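Local coordinates for protein unsaturated glucuronyl hydrolase (Streptococcus agalactiae, PDB 2ZZR) that hydrolyses unsaturated hyaluronan, chondroitin and heparin disaccharides, releasing the unsaturated uronic acid, at residues 386-390 with 391-395; 24-27 with 28-32; 122-125 with 126-130. All coordinates share one frame; numbering follows the deposited sequence.

Contact 1 (386-390 with 391-395); sequences LIRFY and KDWEL
The side chains of I387 and R388 meet K391, W393 and L395 in a local contact at the C-terminal end of helix 376-390. The chain leaves the helix at K391 and folds back along it. The last helical turn is closed by K391 N, which donates to I387 O at 3.0 Å. One water bridges the exit, donating to R388 O and accepting from W393 N.

I387 uses its CG2 branch. With CG1 beside the backbone N (chi1 -66°), the CG2 methyl stands anti to that N and meets W393 CD1 at 3.7 Å. The two side chains cross at about a right angle. The same methyl touches K391 CD at 3.8 Å. There the lysine runs alongside I387, pointing the same way, before it bends at chi3 (-75°). Its NZ forms a salt bridge with E82, which also accepts from W393 NE1. One acidic side chain therefore holds both polar ends.

R388 is extended from CG to NE and passes the six-membered part of the indole. Its CG lies 3.8 Å from W393 CE3, which sits over one guanidinium face, offset toward the rim. The two planes are 69° apart, so this is not a parallel stack. Further out, R388 NH2 reaches L395 CD2 at 3.6 Å. L395 CA in turn lies over one face of the W393 ring. The buried guanidinium is gripped by salt bridges to E384 and E316 and by a hydrogen bond to Y253 OH. These partners fix its rotation and would balance its charge.

The R388 side chain is about 12 Å from that of W250, a likely substrate-binding residue. The C-terminal end of helix 376-390 and the segment after it thus pack together within the alpha-helical barrel of this glycoside hydrolase family 88 enzyme.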
ATOM      1  N   LEU A 386      -3.585  -5.071  11.565  1.00 12.31           N
ATOM      2  CA  LEU A 386      -3.972  -5.900  12.703  1.00 12.69           C
ATOM      3  C   LEU A 386      -2.828  -6.814  13.135  1.00 12.46           C
ATOM      4  O   LEU A 386      -2.484  -6.872  14.335  1.00 13.31           O
ATOM      5  CB  LEU A 386      -5.224  -6.711  12.369  1.00 12.50           C
ATOM      6  CG  LEU A 386      -6.514  -5.894  12.231  1.00 13.20           C
ATOM      7  CD1 LEU A 386      -7.664  -6.828  11.809  1.00 13.23           C
ATOM      8  CD2 LEU A 386      -6.854  -5.149  13.520  1.00 13.93           C
ATOM      9  N   ILE A 387      -2.232  -7.504  12.159  1.00 12.20           N
ATOM     10  CA  ILE A 387      -1.114  -8.423  12.403  1.00 12.28           C
ATOM     11  C   ILE A 387       0.133  -7.671  12.906  1.00 12.08           C
ATOM     12  O   ILE A 387       0.816  -8.143  13.822  1.00 11.64           O
ATOM     13  CB  ILE A 387      -0.799  -9.304  11.148  1.00 12.35           C
ATOM     14  CG1 ILE A 387      -1.966 -10.264  10.837  1.00 12.35           C
ATOM     15  CG2 ILE A 387       0.536 -10.073  11.293  1.00 12.49           C
ATOM     16  CD1 ILE A 387      -2.285 -11.309  11.929  1.00 13.59           C
ATOM     17  N   ARG A 388       0.406  -6.499  12.328  1.00 11.98           N
ATOM     18  CA  ARG A 388       1.479  -5.625  12.824  1.00 11.66           C
ATOM     19  C   ARG A 388       1.338  -5.327  14.319  1.00 12.25           C
ATOM     20  O   ARG A 388       2.319  -5.389  15.066  1.00 12.01           O
ATOM     21  CB  ARG A 388       1.514  -4.303  12.048  1.00 11.84           C
ATOM     22  CG  ARG A 388       2.304  -4.361  10.740  1.00 11.56           C
ATOM     23  CD  ARG A 388       2.139  -3.048   9.971  1.00 11.13           C
ATOM     24  NE  ARG A 388       3.042  -2.978   8.820  1.00 10.51           N
ATOM     25  CZ  ARG A 388       4.318  -2.599   8.888  1.00 11.22           C
ATOM     26  NH1 ARG A 388       4.854  -2.234  10.051  1.00 10.19           N
ATOM     27  NH2 ARG A 388       5.064  -2.584   7.790  1.00  9.95           N
ATOM     28  N   PHE A 389       0.122  -4.994  14.747  1.00 12.64           N
ATOM     29  CA  PHE A 389      -0.132  -4.628  16.143  1.00 13.29           C
ATOM     30  C   PHE A 389      -0.019  -5.833  17.066  1.00 14.19           C
ATOM     31  O   PHE A 389       0.409  -5.709  18.222  1.00 14.26           O
ATOM     32  CB  PHE A 389      -1.526  -4.017  16.278  1.00 13.11           C
ATOM     33  CG  PHE A 389      -1.572  -2.538  16.058  1.00 13.05           C
ATOM     34  CD1 PHE A 389      -1.049  -1.967  14.897  1.00 12.65           C
ATOM     35  CD2 PHE A 389      -2.171  -1.710  17.000  1.00 13.05           C
ATOM     36  CE1 PHE A 389      -1.113  -0.590  14.689  1.00 13.02           C
ATOM     37  CE2 PHE A 389      -2.240  -0.336  16.802  1.00 13.96           C
ATOM     38  CZ  PHE A 389      -1.709   0.224  15.645  1.00 13.47           C
ATOM     39  N   TYR A 390      -0.406  -6.989  16.535  1.00 14.54           N
ATOM     40  CA  TYR A 390      -0.581  -8.209  17.320  1.00 15.58           C
ATOM     41  C   TYR A 390       0.706  -8.991  17.578  1.00 15.61           C
ATOM     42  O   TYR A 390       0.867  -9.621  18.633  1.00 15.54           O
ATOM     43  CB  TYR A 390      -1.599  -9.114  16.629  1.00 16.34           C
ATOM     44  CG  TYR A 390      -2.063 -10.263  17.490  1.00 17.65           C
ATOM     45  CD1 TYR A 390      -2.960 -10.051  18.538  1.00 18.85           C
ATOM     46  CD2 TYR A 390      -1.605 -11.554  17.257  1.00 19.14           C
ATOM     47  CE1 TYR A 390      -3.395 -11.106  19.334  1.00 20.08           C
ATOM     48  CE2 TYR A 390      -2.027 -12.620  18.055  1.00 19.73           C
ATOM     49  CZ  TYR A 390      -2.918 -12.382  19.084  1.00 19.74           C
ATOM     50  OH  TYR A 390      -3.347 -13.431  19.862  1.00 21.14           O
ATOM     51  N   LYS A 391       1.613  -8.978  16.611  1.00 15.32           N
ATOM     52  CA  LYS A 391       2.841  -9.745  16.738  1.00 15.63           C
ATOM     53  C   LYS A 391       4.021  -8.905  16.288  1.00 14.90           C
ATOM     54  O   LYS A 391       3.842  -7.766  15.858  1.00 14.98           O
ATOM     55  CB  LYS A 391       2.754 -11.041  15.922  1.00 15.86           C
ATOM     56  CG  LYS A 391       2.682 -10.854  14.413  1.00 16.22           C
ATOM     57  CD  LYS A 391       2.581 -12.183  13.674  1.00 17.61           C
ATOM     58  CE  LYS A 391       3.926 -12.909  13.647  1.00 20.41           C
ATOM     59  NZ  LYS A 391       3.861 -14.159  12.843  1.00 22.48           N
ATOM     60  N   ASP A 392       5.219  -9.458  16.416  1.00 13.89           N
ATOM     61  CA  ASP A 392       6.386  -8.856  15.793  1.00 13.66           C
ATOM     62  C   ASP A 392       6.421  -9.397  14.374  1.00 13.43           C
ATOM     63  O   ASP A 392       6.970 -10.466  14.117  1.00 13.23           O
ATOM     64  CB  ASP A 392       7.665  -9.212  16.563  1.00 13.58           C
ATOM     65  CG  ASP A 392       8.927  -8.688  15.885  1.00 14.09           C
ATOM     66  OD1 ASP A 392      10.006  -9.264  16.115  1.00 13.09           O
ATOM     67  OD2 ASP A 392       8.843  -7.706  15.107  1.00 13.44           O
ATOM     68  N   TRP A 393       5.797  -8.662  13.457  1.00 13.00           N
ATOM     69  CA  TRP A 393       5.588  -9.181  12.106  1.00 13.06           C
ATOM     70  C   TRP A 393       6.794  -8.960  11.192  1.00 13.09           C
ATOM     71  O   TRP A 393       7.290  -7.841  11.060  1.00 12.84           O
ATOM     72  CB  TRP A 393       4.310  -8.590  11.490  1.00 12.97           C
ATOM     73  CG  TRP A 393       4.063  -9.082  10.089  1.00 13.42           C
ATOM     74  CD1 TRP A 393       3.859 -10.374   9.698  1.00 13.72           C
ATOM     75  CD2 TRP A 393       3.997  -8.284   8.896  1.00 14.04           C
ATOM     76  NE1 TRP A 393       3.674 -10.434   8.329  1.00 13.72           N
ATOM     77  CE2 TRP A 393       3.750  -9.167   7.815  1.00 14.42           C
ATOM     78  CE3 TRP A 393       4.117  -6.911   8.636  1.00 13.78           C
ATOM     79  CZ2 TRP A 393       3.626  -8.722   6.489  1.00 14.03           C
ATOM     80  CZ3 TRP A 393       3.996  -6.469   7.315  1.00 13.25           C
ATOM     81  CH2 TRP A 393       3.747  -7.374   6.261  1.00 13.96           C
ATOM     82  N   GLU A 394       7.273 -10.045  10.585  1.00 13.27           N
ATOM     83  CA  GLU A 394       8.318  -9.975   9.576  1.00 14.29           C
ATOM     84  C   GLU A 394       7.720  -9.519   8.241  1.00 13.55           C
ATOM     85  O   GLU A 394       6.917 -10.236   7.638  1.00 13.44           O
ATOM     86  CB  GLU A 394       9.003 -11.339   9.405  1.00 14.20           C
ATOM     87  CG  GLU A 394      10.223 -11.292   8.495  1.00 16.35           C
ATOM     88  CD  GLU A 394      10.865 -12.657   8.256  1.00 17.75           C
ATOM     89  OE1 GLU A 394      11.905 -12.701   7.566  1.00 21.55           O
ATOM     90  OE2 GLU A 394      10.345 -13.682   8.765  1.00 23.10           O
ATOM     91  N   LEU A 395       8.129  -8.337   7.777  1.00 13.26           N
ATOM     92  CA  LEU A 395       7.535  -7.747   6.566  1.00 12.67           C
ATOM     93  C   LEU A 395       7.705  -8.603   5.327  1.00 12.78           C
ATOM     94  O   LEU A 395       8.804  -9.093   5.050  1.00 12.77           O
ATOM     95  CB  LEU A 395       8.133  -6.362   6.291  1.00 12.47           C
ATOM     96  CG  LEU A 395       7.451  -5.162   6.945  1.00 12.49           C
ATOM     97  CD1 LEU A 395       7.428  -5.279   8.461  1.00 12.95           C
ATOM     98  CD2 LEU A 395       8.162  -3.881   6.526  1.00 12.39           C
TER
HETATM   99  O   HOH W   1       4.963  -5.813  13.983  1.00 14.27           O

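Contact 2 (24-27 with 28-32); sequences TKIE and VEEAI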
ATOM      1  N   THR A  24      -6.264  -2.848  22.788  1.00 20.94           N
ATOM      2  CA  THR A  24      -5.822  -3.962  23.613  1.00 21.00           C
ATOM      3  C   THR A  24      -5.650  -5.225  22.788  1.00 20.67           C
ATOM      4  O   THR A  24      -6.155  -5.329  21.665  1.00 20.66           O
ATOM      5  CB  THR A  24      -6.803  -4.249  24.770  1.00 21.08           C
ATOM      6  OG1 THR A  24      -8.029  -4.758  24.235  1.00 22.29           O
ATOM      7  CG2 THR A  24      -7.068  -2.987  25.586  1.00 21.62           C
ATOM      8  N   LYS A  25      -4.941  -6.194  23.357  1.00 20.33           N
ATOM      9  CA  LYS A  25      -4.725  -7.465  22.696  1.00 20.47           C
ATOM     10  C   LYS A  25      -6.044  -8.150  22.325  1.00 20.45           C
ATOM     11  O   LYS A  25      -6.187  -8.648  21.208  1.00 20.15           O
ATOM     12  CB  LYS A  25      -3.850  -8.381  23.555  1.00 20.58           C
ATOM     13  CG  LYS A  25      -3.477  -9.676  22.866  1.00 22.12           C
ATOM     14  CD  LYS A  25      -2.610 -10.555  23.737  1.00 24.61           C
ATOM     15  CE  LYS A  25      -2.373 -11.893  23.066  1.00 27.21           C
ATOM     16  NZ  LYS A  25      -1.734 -12.875  23.984  1.00 29.03           N
ATOM     17  N   ILE A  26      -7.005  -8.163  23.249  1.00 20.59           N
ATOM     18  CA  ILE A  26      -8.299  -8.791  22.966  1.00 21.11           C
ATOM     19  C   ILE A  26      -9.066  -8.076  21.855  1.00 20.94           C
ATOM     20  O   ILE A  26      -9.700  -8.729  21.031  1.00 21.26           O
ATOM     21  CB  ILE A  26      -9.180  -8.996  24.247  1.00 21.34           C
ATOM     22  CG1 ILE A  26     -10.385  -9.894  23.939  1.00 22.62           C
ATOM     23  CG2 ILE A  26      -9.639  -7.673  24.833  1.00 21.89           C
ATOM     24  CD1 ILE A  26     -10.012 -11.304  23.519  1.00 25.21           C
ATOM     25  N   GLU A  27      -8.983  -6.747  21.817  1.00 20.91           N
ATOM     26  CA  GLU A  27      -9.659  -5.968  20.771  1.00 21.20           C
ATOM     27  C   GLU A  27      -9.104  -6.305  19.385  1.00 20.89           C
ATOM     28  O   GLU A  27      -9.866  -6.563  18.446  1.00 20.55           O
ATOM     29  CB  GLU A  27      -9.563  -4.467  21.043  1.00 21.28           C
ATOM     30  CG  GLU A  27     -10.487  -3.977  22.165  1.00 21.95           C
ATOM     31  CD  GLU A  27     -10.254  -2.524  22.529  1.00 22.37           C
ATOM     32  OE1 GLU A  27      -9.081  -2.097  22.596  1.00 24.09           O
ATOM     33  OE2 GLU A  27     -11.247  -1.802  22.754  1.00 24.81           O
ATOM     34  N   VAL A  28      -7.778  -6.321  19.269  1.00 20.20           N
ATOM     35  CA  VAL A  28      -7.122  -6.664  18.005  1.00 20.01           C
ATOM     36  C   VAL A  28      -7.347  -8.137  17.641  1.00 20.39           C
ATOM     37  O   VAL A  28      -7.629  -8.471  16.483  1.00 20.22           O
ATOM     38  CB  VAL A  28      -5.615  -6.281  18.025  1.00 19.69           C
ATOM     39  CG1 VAL A  28      -4.901  -6.764  16.765  1.00 19.79           C
ATOM     40  CG2 VAL A  28      -5.470  -4.768  18.175  1.00 19.36           C
ATOM     41  N   GLU A  29      -7.252  -9.011  18.643  1.00 20.60           N
ATOM     42  CA  GLU A  29      -7.479 -10.445  18.471  1.00 21.39           C
ATOM     43  C   GLU A  29      -8.868 -10.733  17.898  1.00 21.07           C
ATOM     44  O   GLU A  29      -9.013 -11.533  16.974  1.00 21.33           O
ATOM     45  CB  GLU A  29      -7.355 -11.123  19.824  1.00 21.68           C
ATOM     46  CG  GLU A  29      -6.877 -12.536  19.804  1.00 24.78           C
ATOM     47  CD  GLU A  29      -6.499 -12.984  21.200  1.00 27.82           C
ATOM     48  OE1 GLU A  29      -7.404 -13.056  22.059  1.00 30.94           O
ATOM     49  OE2 GLU A  29      -5.305 -13.242  21.441  1.00 29.06           O
ATOM     50  N   GLU A  30      -9.878 -10.076  18.456  1.00 21.34           N
ATOM     51  CA  GLU A  30     -11.262 -10.254  18.013  1.00 21.66           C
ATOM     52  C   GLU A  30     -11.498  -9.710  16.597  1.00 21.01           C
ATOM     53  O   GLU A  30     -12.249 -10.312  15.816  1.00 20.64           O
ATOM     54  CB  GLU A  30     -12.244  -9.676  19.036  1.00 21.76           C
ATOM     55  CG  GLU A  30     -12.322 -10.558  20.292  1.00 23.10           C
ATOM     56  CD  GLU A  30     -13.310 -10.087  21.345  1.00 23.59           C
ATOM     57  OE1 GLU A  30     -13.864  -8.974  21.228  1.00 26.52           O
ATOM     58  OE2 GLU A  30     -13.521 -10.847  22.317  1.00 27.02           O
ATOM     59  N   ALA A  31     -10.833  -8.602  16.266  1.00 20.22           N
ATOM     60  CA  ALA A  31     -10.870  -8.056  14.898  1.00 19.86           C
ATOM     61  C   ALA A  31     -10.232  -9.020  13.895  1.00 19.62           C
ATOM     62  O   ALA A  31     -10.760  -9.228  12.789  1.00 19.73           O
ATOM     63  CB  ALA A  31     -10.197  -6.682  14.844  1.00 19.65           C
ATOM     64  N   ILE A  32      -9.098  -9.608  14.277  1.00 19.11           N
ATOM     65  CA  ILE A  32      -8.426 -10.601  13.445  1.00 19.16           C
ATOM     66  C   ILE A  32      -9.326 -11.818  13.232  1.00 19.82           C
ATOM     67  O   ILE A  32      -9.471 -12.312  12.107  1.00 19.30           O
ATOM     68  CB  ILE A  32      -7.071 -11.053  14.047  1.00 18.88           C
ATOM     69  CG1 ILE A  32      -6.044  -9.913  13.978  1.00 18.25           C
ATOM     70  CG2 ILE A  32      -6.535 -12.276  13.312  1.00 18.52           C
ATOM     71  CD1 ILE A  32      -4.740 -10.196  14.735  1.00 18.50           C
TER
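Four consecutive i to i+4 backbone bonds join 24-27 to 28-32 as the first turns of helix 25-46, with E29 N to K25 O the shortest at 2.8 Å.

T24 O, just ahead of the helix, accepts from V28 N. V28 also brings its CG2 methyl to 3.6 Å from T24 O, so the carbonyl has an apolar neighbour beside its N-H donor. On the next turn E29 lies with its CG anti to the backbone N (chi1 -150°). Its carboxylate is thereby carried back between K25 and I26. E29 OE2 lies 3.6 Å from K25 CE, the methylene before the amine. The ammonium itself stays beyond salt-bridge distance, so the attraction is probably modest. E29 OE2 has a firmer partner in the hydroxyl of Y390, on helix 376-390. The other oxygen, E29 OE1, rests 3.5 Å from I26 CD1.

T24 and E27 form a capping box, a standard way to start a helix. T24 N donates almost straight to E27 OE1 at 2.9 Å, using the oxygen's anti lone pair. In return E27 N donates to T24 OG1 at 3.3 Å. The pair thus takes up an N-H at the helix start that lacks a carbonyl from a preceding turn. E27 can reach back because its CG stands beside its own backbone N (chi1 -75°). E27 OE2 forms a salt bridge with R340 of helix 328-346, so the capping carboxylate is held from a second helix.

I26 also meets E30 one turn on. E30 lays its chain along the helix surface, with CG 3.3 Å from I26 O. Its OE2 comes within 3.7 Å of I26 CG1, a van der Waals contact on an exposed side of the helix.

Contact 3 (122-125 with 126-130); sequences SCTA and EYRIN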
ATOM      1  N   SER A 122       2.365 -12.185  -2.126  1.00 14.63           N
ATOM      2  CA  SER A 122       2.061 -13.554  -2.532  1.00 14.96           C
ATOM      3  C   SER A 122       3.304 -14.440  -2.456  1.00 15.60           C
ATOM      4  O   SER A 122       3.386 -15.356  -1.623  1.00 16.74           O
ATOM      5  CB  SER A 122       1.476 -13.559  -3.946  1.00 14.39           C
ATOM      6  OG  SER A 122       2.415 -13.035  -4.873  1.00 14.28           O
ATOM      7  N   CYS A 123       4.277 -14.150  -3.311  1.00 15.42           N
ATOM      8  CA  CYS A 123       5.465 -14.980  -3.453  1.00 15.73           C
ATOM      9  C   CYS A 123       6.538 -14.628  -2.434  1.00 15.60           C
ATOM     10  O   CYS A 123       7.041 -15.505  -1.738  1.00 15.81           O
ATOM     11  CB  CYS A 123       6.009 -14.880  -4.873  1.00 15.37           C
ATOM     12  SG  CYS A 123       4.798 -15.445  -6.092  1.00 17.66           S
ATOM     13  N   THR A 124       6.882 -13.349  -2.322  1.00 15.08           N
ATOM     14  CA  THR A 124       7.906 -12.979  -1.339  1.00 14.99           C
ATOM     15  C   THR A 124       7.414 -13.326   0.069  1.00 15.12           C
ATOM     16  O   THR A 124       8.193 -13.787   0.906  1.00 15.17           O
ATOM     17  CB  THR A 124       8.325 -11.504  -1.446  1.00 14.85           C
ATOM     18  OG1 THR A 124       8.539 -11.185  -2.824  1.00 14.90           O
ATOM     19  CG2 THR A 124       9.621 -11.263  -0.687  1.00 14.57           C
ATOM     20  N   ALA A 125       6.118 -13.131   0.303  1.00 15.60           N
ATOM     21  CA  ALA A 125       5.477 -13.525   1.559  1.00 16.12           C
ATOM     22  C   ALA A 125       5.777 -14.976   1.916  1.00 16.87           C
ATOM     23  O   ALA A 125       6.239 -15.257   3.031  1.00 16.30           O
ATOM     24  CB  ALA A 125       3.987 -13.307   1.493  1.00 16.08           C
ATOM     25  N   GLU A 126       5.525 -15.898   0.984  1.00 17.16           N
ATOM     26  CA  GLU A 126       5.804 -17.302   1.283  1.00 18.01           C
ATOM     27  C   GLU A 126       7.280 -17.532   1.561  1.00 18.52           C
ATOM     28  O   GLU A 126       7.626 -18.272   2.485  1.00 19.03           O
ATOM     29  CB  GLU A 126       5.314 -18.274   0.210  1.00 17.90           C
ATOM     30  CG  GLU A 126       5.504 -19.719   0.712  1.00 18.93           C
ATOM     31  CD  GLU A 126       4.871 -20.787  -0.143  1.00 20.76           C
ATOM     32  OE1 GLU A 126       4.580 -21.867   0.420  1.00 21.51           O
ATOM     33  OE2 GLU A 126       4.681 -20.568  -1.357  1.00 20.55           O
ATOM     34  N   TYR A 127       8.149 -16.895   0.774  1.00 19.10           N
ATOM     35  CA  TYR A 127       9.584 -17.020   0.994  1.00 19.67           C
ATOM     36  C   TYR A 127       9.992 -16.616   2.416  1.00 19.62           C
ATOM     37  O   TYR A 127      10.794 -17.308   3.044  1.00 19.27           O
ATOM     38  CB  TYR A 127      10.402 -16.252  -0.045  1.00 20.42           C
ATOM     39  CG  TYR A 127      11.888 -16.495   0.117  1.00 21.67           C
ATOM     40  CD1 TYR A 127      12.723 -15.508   0.641  1.00 22.30           C
ATOM     41  CD2 TYR A 127      12.451 -17.731  -0.217  1.00 21.96           C
ATOM     42  CE1 TYR A 127      14.090 -15.734   0.803  1.00 23.16           C
ATOM     43  CE2 TYR A 127      13.819 -17.969  -0.053  1.00 23.01           C
ATOM     44  CZ  TYR A 127      14.626 -16.968   0.459  1.00 22.85           C
ATOM     45  OH  TYR A 127      15.971 -17.191   0.629  1.00 23.77           O
ATOM     46  N   ARG A 128       9.441 -15.506   2.913  1.00 19.55           N
ATOM     47  CA  ARG A 128       9.667 -15.076   4.302  1.00 19.83           C
ATOM     48  C   ARG A 128       9.250 -16.158   5.289  1.00 20.09           C
ATOM     49  O   ARG A 128       9.946 -16.418   6.278  1.00 20.25           O
ATOM     50  CB  ARG A 128       8.857 -13.823   4.639  1.00 19.79           C
ATOM     51  CG  ARG A 128       9.132 -12.623   3.776  1.00 19.44           C
ATOM     52  CD  ARG A 128      10.483 -12.031   4.052  1.00 19.84           C
ATOM     53  NE  ARG A 128      10.551 -10.673   3.519  1.00 17.79           N
ATOM     54  CZ  ARG A 128      11.655 -10.091   3.069  1.00 18.47           C
ATOM     55  NH1 ARG A 128      11.594  -8.847   2.622  1.00 17.59           N
ATOM     56  NH2 ARG A 128      12.816 -10.736   3.078  1.00 18.14           N
ATOM     57  N   ILE A 129       8.101 -16.765   5.011  1.00 20.09           N
ATOM     58  CA  ILE A 129       7.441 -17.660   5.952  1.00 20.52           C
ATOM     59  C   ILE A 129       8.114 -19.035   6.014  1.00 21.09           C
ATOM     60  O   ILE A 129       8.382 -19.551   7.108  1.00 21.20           O
ATOM     61  CB  ILE A 129       5.923 -17.767   5.650  1.00 20.53           C
ATOM     62  CG1 ILE A 129       5.236 -16.427   5.948  1.00 20.25           C
ATOM     63  CG2 ILE A 129       5.274 -18.893   6.469  1.00 20.52           C
ATOM     64  CD1 ILE A 129       3.834 -16.275   5.364  1.00 20.25           C
ATOM     65  N   ASN A 130       8.404 -19.615   4.852  1.00 21.25           N
ATOM     66  CA  ASN A 130       8.975 -20.966   4.810  1.00 21.50           C
ATOM     67  C   ASN A 130      10.119 -21.197   3.810  1.00 21.73           C
ATOM     68  O   ASN A 130      10.575 -22.328   3.635  1.00 22.06           O
ATOM     69  CB  ASN A 130       7.856 -22.015   4.640  1.00 21.37           C
ATOM     70  CG  ASN A 130       7.060 -21.841   3.345  1.00 20.93           C
ATOM     71  OD1 ASN A 130       5.838 -21.993   3.332  1.00 22.79           O
ATOM     72  ND2 ASN A 130       7.748 -21.534   2.263  1.00 18.65           N
TER
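The R128 guanidinium has T124 CG2 over one face, 4.2 Å above its plane and offset toward the rim. The nearest side-chain atoms of the pair are T124 CG2 and R128 NE, at 4.3 Å, so the touch is loose. R128 comes back over T124 because its chain bends at chi2 (-71°). Its CG lies only 3.2 Å from T124 O, the carbonyl that also accepts from R128 N at 2.9 Å. At its polar end, R128 NH1 donates to the carbonyl of W397, and NE makes a weak bond to that of L395. The guanidinium thus reaches the C-terminal tail.

Near the wider pi-type turn at 122-124, E126 N to S122 O is long and weak. Y127 N to C123 O is a sound bond at 3.1 Å. I129 sets its CG1 3.3 Å from A125 O, alongside the acceptor of its own N-H.

T124 OG1 bonds to T139 of helix 133-147, which C123 and Y127 also meet. E126 OE2 bonds to H94 of helix 87-105, and its side chain also touches A135 of helix 133-147. A125 and E126 pack on W78 of helix 70-84. Helix 115-130 is therefore enclosed by three neighbouring helices, with the tail residue Y396 against A125 and I129.

Overall arrangement
From the N terminus the order is contact 2, contact 3, contact 1. The three are in series; none nests or crosses. Each joins adjoining segments, so none closes a long loop. Contact 2 starts helix 25-46, contact 3 lies in the last turns of helix 115-130, and contact 1 ends helix 376-390. Contact 1 touches both others. L386 packs on V28 and I32, where the last helix meets the first turns of helix 25-46. On its other side the tail after residue 390 reaches R128 through L395. Contacts 2 and 3 do not meet; their nearest atoms are about 14 Å apart. The C-terminal exit thus links two separate helices of the barrel.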